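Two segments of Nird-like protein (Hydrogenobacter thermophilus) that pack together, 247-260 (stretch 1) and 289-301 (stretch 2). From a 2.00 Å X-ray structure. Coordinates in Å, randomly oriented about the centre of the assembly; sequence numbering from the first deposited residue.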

# COMPACT_ATOMS: atom_id res chain seq x y z
N GLU A 247 -16.47 -2.63 -14.02
CA GLU A 247 -15.52 -3.61 -14.53
C GLU A 247 -14.99 -3.18 -15.90
O GLU A 247 -13.80 -2.96 -16.07
CB GLU A 247 -16.16 -5.00 -14.63
CG GLU A 247 -15.97 -5.87 -13.39
CD GLU A 247 -16.40 -7.31 -13.63
OE1 GLU A 247 -16.68 -7.67 -14.79
OE2 GLU A 247 -16.44 -8.08 -12.65
N GLU A 248 -15.90 -3.07 -16.87
CA GLU A 248 -15.55 -2.63 -18.21
C GLU A 248 -14.83 -1.28 -18.20
O GLU A 248 -13.77 -1.14 -18.80
CB GLU A 248 -16.81 -2.53 -19.09
CG GLU A 248 -16.54 -1.93 -20.46
CD GLU A 248 -17.67 -1.05 -20.95
OE1 GLU A 248 -18.79 -1.16 -20.42
OE2 GLU A 248 -17.43 -0.24 -21.88
N VAL A 249 -15.42 -0.30 -17.51
CA VAL A 249 -14.84 1.03 -17.41
C VAL A 249 -13.43 0.99 -16.82
O VAL A 249 -12.51 1.61 -17.36
CB VAL A 249 -15.72 1.98 -16.57
CG1 VAL A 249 -15.01 3.30 -16.33
CG2 VAL A 249 -17.05 2.22 -17.27
N GLY A 250 -13.26 0.25 -15.73
CA GLY A 250 -11.96 0.08 -15.11
C GLY A 250 -10.93 -0.48 -16.07
O GLY A 250 -9.78 -0.02 -16.08
N ARG A 251 -11.34 -1.45 -16.88
CA ARG A 251 -10.45 -2.05 -17.87
C ARG A 251 -10.18 -1.10 -19.03
O ARG A 251 -9.06 -1.05 -19.55
CB ARG A 251 -11.05 -3.36 -18.40
CG ARG A 251 -11.34 -4.39 -17.32
CD ARG A 251 -11.79 -5.72 -17.90
NE ARG A 251 -12.34 -6.59 -16.86
CZ ARG A 251 -13.62 -6.97 -16.80
NH1 ARG A 251 -14.48 -6.57 -17.73
NH2 ARG A 251 -14.03 -7.76 -15.82
N TYR A 252 -11.20 -0.35 -19.44
CA TYR A 252 -11.04 0.65 -20.49
C TYR A 252 -10.00 1.70 -20.08
O TYR A 252 -9.08 2.00 -20.83
CB TYR A 252 -12.37 1.33 -20.79
CG TYR A 252 -12.28 2.38 -21.87
CD1 TYR A 252 -12.15 2.03 -23.21
CD2 TYR A 252 -12.33 3.74 -21.56
CE1 TYR A 252 -12.06 2.98 -24.20
CE2 TYR A 252 -12.24 4.70 -22.54
CZ TYR A 252 -12.11 4.32 -23.86
OH TYR A 252 -12.02 5.26 -24.86
N ILE A 253 -10.17 2.24 -18.87
CA ILE A 253 -9.26 3.23 -18.31
C ILE A 253 -7.85 2.66 -18.13
O ILE A 253 -6.85 3.36 -18.36
CB ILE A 253 -9.81 3.76 -16.96
CG1 ILE A 253 -11.13 4.51 -17.18
CG2 ILE A 253 -8.81 4.67 -16.28
CD1 ILE A 253 -11.75 5.04 -15.90
N ALA A 254 -7.76 1.39 -17.74
CA ALA A 254 -6.48 0.73 -17.51
C ALA A 254 -5.64 0.62 -18.79
O ALA A 254 -4.42 0.47 -18.72
CB ALA A 254 -6.69 -0.65 -16.91
N GLY A 255 -6.29 0.70 -19.94
CA GLY A 255 -5.60 0.58 -21.21
C GLY A 255 -4.83 1.82 -21.63
O GLY A 255 -4.03 1.78 -22.56
N PHE A 256 -5.06 2.92 -20.93
CA PHE A 256 -4.46 4.20 -21.30
C PHE A 256 -3.10 4.45 -20.66
O PHE A 256 -2.89 4.17 -19.48
CB PHE A 256 -5.39 5.36 -20.97
CG PHE A 256 -6.56 5.49 -21.91
CD1 PHE A 256 -6.44 6.24 -23.07
CD2 PHE A 256 -7.77 4.87 -21.63
CE1 PHE A 256 -7.51 6.37 -23.94
CE2 PHE A 256 -8.84 4.99 -22.50
CZ PHE A 256 -8.71 5.74 -23.65
N LYS A 257 -2.17 4.99 -21.45
CA LYS A 257 -0.93 5.54 -20.92
C LYS A 257 -1.31 6.71 -20.04
O LYS A 257 -2.22 7.48 -20.37
CB LYS A 257 -0.02 6.02 -22.05
CG LYS A 257 0.59 4.91 -22.88
CD LYS A 257 1.41 5.48 -24.03
CE LYS A 257 1.99 4.37 -24.89
NZ LYS A 257 2.36 4.86 -26.24
N GLY A 258 -0.63 6.86 -18.91
CA GLY A 258 -0.98 7.91 -17.97
C GLY A 258 -1.90 7.42 -16.88
O GLY A 258 -2.24 8.18 -15.96
N VAL A 259 -2.32 6.16 -16.97
CA VAL A 259 -3.18 5.56 -15.95
C VAL A 259 -2.47 4.41 -15.23
O VAL A 259 -2.06 3.44 -15.87
CB VAL A 259 -4.49 5.03 -16.55
CG1 VAL A 259 -5.27 4.23 -15.51
CG2 VAL A 259 -5.34 6.18 -17.07
N SER A 260 -2.33 4.53 -13.92
CA SER A 260 -1.72 3.48 -13.11
C SER A 260 -2.77 2.69 -12.33
O SER A 260 -3.61 2.00 -12.92
CB SER A 260 -0.68 4.06 -12.16
OG SER A 260 -1.19 5.19 -11.46
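Stretch 2 289-301: LLAETISREKALS

Stretch 2 is helical from Leu289 to Glu297 and runs roughly antiparallel to the helix that opens stretch 1, the two N-to-C directions differing by 144° and the axes approaching to 11.3 Å. The register follows that reversal: Val249 lies nearest Lys298, Ile253 nearest Ile294 (7.1 Å CA to CA), and Gly258 nearest Leu290. Beyond its helix, stretch 1 makes a type II turn from Phe256 to Val259, with Gly258 at positive phi, where a CB would jam against the preceding carbonyl and sit tight on Leu290 CD2. Stretch 2 leaves its helix through a Schellman motif, Ala299 having positive phi and Leu300 N bonding back to Ser295 O at 2.9 Å.

With no hydrogen bond across the modelled atoms, the contact rests largely on apolar packing. Leu290 (chi1 t, chi2 p) fits the turn, its CD1 3.6 Å from Phe256 CD1 and its CD2 3.9 Å from Val259 CG2. Ile294 occupies the middle, CD1 lying 3.8 Å from Ile253 CG1, while Leu300 CD1 meets Val249 CG1 at 3.8 Å. Lys298 does double duty: its CE lies over one face of Tyr252, 3.4 Å from CG, and its NZ forms a salt bridge with Glu248, although the modelled OE2 to NZ separation is too short to trust.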

# COMPACT_ATOMS: atom_id res chain seq x y z
N LEU A 289 -7.22 16.29 -20.57
CA LEU A 289 -7.55 15.76 -21.89
C LEU A 289 -7.92 14.28 -21.80
O LEU A 289 -8.96 13.85 -22.30
CB LEU A 289 -6.38 15.95 -22.86
CG LEU A 289 -6.42 17.18 -23.77
CD1 LEU A 289 -6.79 18.43 -23.00
CD2 LEU A 289 -5.08 17.36 -24.48
N LEU A 290 -7.05 13.50 -21.16
CA LEU A 290 -7.25 12.07 -20.98
C LEU A 290 -8.57 11.77 -20.25
O LEU A 290 -9.30 10.85 -20.62
CB LEU A 290 -6.07 11.46 -20.22
CG LEU A 290 -6.21 10.02 -19.71
CD1 LEU A 290 -6.49 9.06 -20.85
CD2 LEU A 290 -4.96 9.60 -18.94
N ALA A 291 -8.85 12.55 -19.22
CA ALA A 291 -10.09 12.40 -18.45
C ALA A 291 -11.31 12.74 -19.31
O ALA A 291 -12.31 12.02 -19.28
CB ALA A 291 -10.05 13.26 -17.21
N GLU A 292 -11.22 13.84 -20.05
CA GLU A 292 -12.30 14.27 -20.94
C GLU A 292 -12.63 13.22 -22.00
O GLU A 292 -13.80 13.02 -22.34
CB GLU A 292 -11.94 15.61 -21.61
CG GLU A 292 -11.98 16.83 -20.69
CD GLU A 292 -11.43 18.08 -21.35
OE1 GLU A 292 -10.74 17.95 -22.39
OE2 GLU A 292 -11.68 19.18 -20.84
N THR A 293 -11.60 12.57 -22.53
CA THR A 293 -11.77 11.50 -23.51
C THR A 293 -12.57 10.35 -22.91
O THR A 293 -13.56 9.90 -23.49
CB THR A 293 -10.40 10.97 -24.00
OG1 THR A 293 -9.60 12.05 -24.47
CG2 THR A 293 -10.60 9.95 -25.11
N ILE A 294 -12.11 9.87 -21.75
CA ILE A 294 -12.79 8.82 -21.01
C ILE A 294 -14.24 9.20 -20.71
O ILE A 294 -15.15 8.39 -20.91
CB ILE A 294 -12.05 8.51 -19.69
CG1 ILE A 294 -10.71 7.83 -19.98
CG2 ILE A 294 -12.90 7.64 -18.78
CD1 ILE A 294 -9.83 7.67 -18.77
N SER A 295 -14.43 10.42 -20.24
CA SER A 295 -15.76 10.95 -19.96
C SER A 295 -16.64 10.90 -21.21
O SER A 295 -17.83 10.60 -21.13
CB SER A 295 -15.66 12.39 -19.45
OG SER A 295 -16.93 12.96 -19.24
N ARG A 296 -16.04 11.19 -22.36
CA ARG A 296 -16.74 11.22 -23.63
C ARG A 296 -17.11 9.82 -24.12
O ARG A 296 -18.28 9.52 -24.36
CB ARG A 296 -15.89 11.93 -24.69
CG ARG A 296 -16.48 11.91 -26.09
CD ARG A 296 -15.53 12.54 -27.11
NE ARG A 296 -15.08 13.87 -26.70
CZ ARG A 296 -13.84 14.14 -26.29
NH1 ARG A 296 -12.93 13.18 -26.24
NH2 ARG A 296 -13.52 15.38 -25.93
N GLU A 297 -16.10 8.97 -24.27
CA GLU A 297 -16.28 7.64 -24.84
C GLU A 297 -17.11 6.71 -23.96
O GLU A 297 -17.77 5.79 -24.45
CB GLU A 297 -14.92 7.00 -25.16
N LYS A 298 -17.09 6.96 -22.65
CA LYS A 298 -17.82 6.11 -21.71
C LYS A 298 -19.05 6.80 -21.11
O LYS A 298 -19.70 6.24 -20.24
CB LYS A 298 -16.90 5.61 -20.60
CG LYS A 298 -15.88 4.59 -21.08
CD LYS A 298 -16.58 3.42 -21.74
CE LYS A 298 -15.59 2.48 -22.42
NZ LYS A 298 -16.26 1.30 -23.02
N ALA A 299 -19.35 8.00 -21.59
CA ALA A 299 -20.50 8.78 -21.13
C ALA A 299 -20.52 8.94 -19.61
O ALA A 299 -21.53 8.64 -18.96
CB ALA A 299 -21.79 8.17 -21.63
N LEU A 300 -19.41 9.40 -19.05
CA LEU A 300 -19.29 9.59 -17.61
C LEU A 300 -19.06 11.07 -17.29
O LEU A 300 -17.92 11.53 -17.21
CB LEU A 300 -18.15 8.73 -17.05
CG LEU A 300 -18.23 7.24 -17.37
CD1 LEU A 300 -17.02 6.49 -16.84
CD2 LEU A 300 -19.51 6.64 -16.81
N SER A 301 -20.15 11.81 -17.12
CA SER A 301 -20.09 13.25 -16.88
C SER A 301 -19.81 13.57 -15.41
O SER A 301 -19.40 14.69 -15.09
CB SER A 301 -21.39 13.91 -17.32
OG SER A 301 -22.51 13.31 -16.70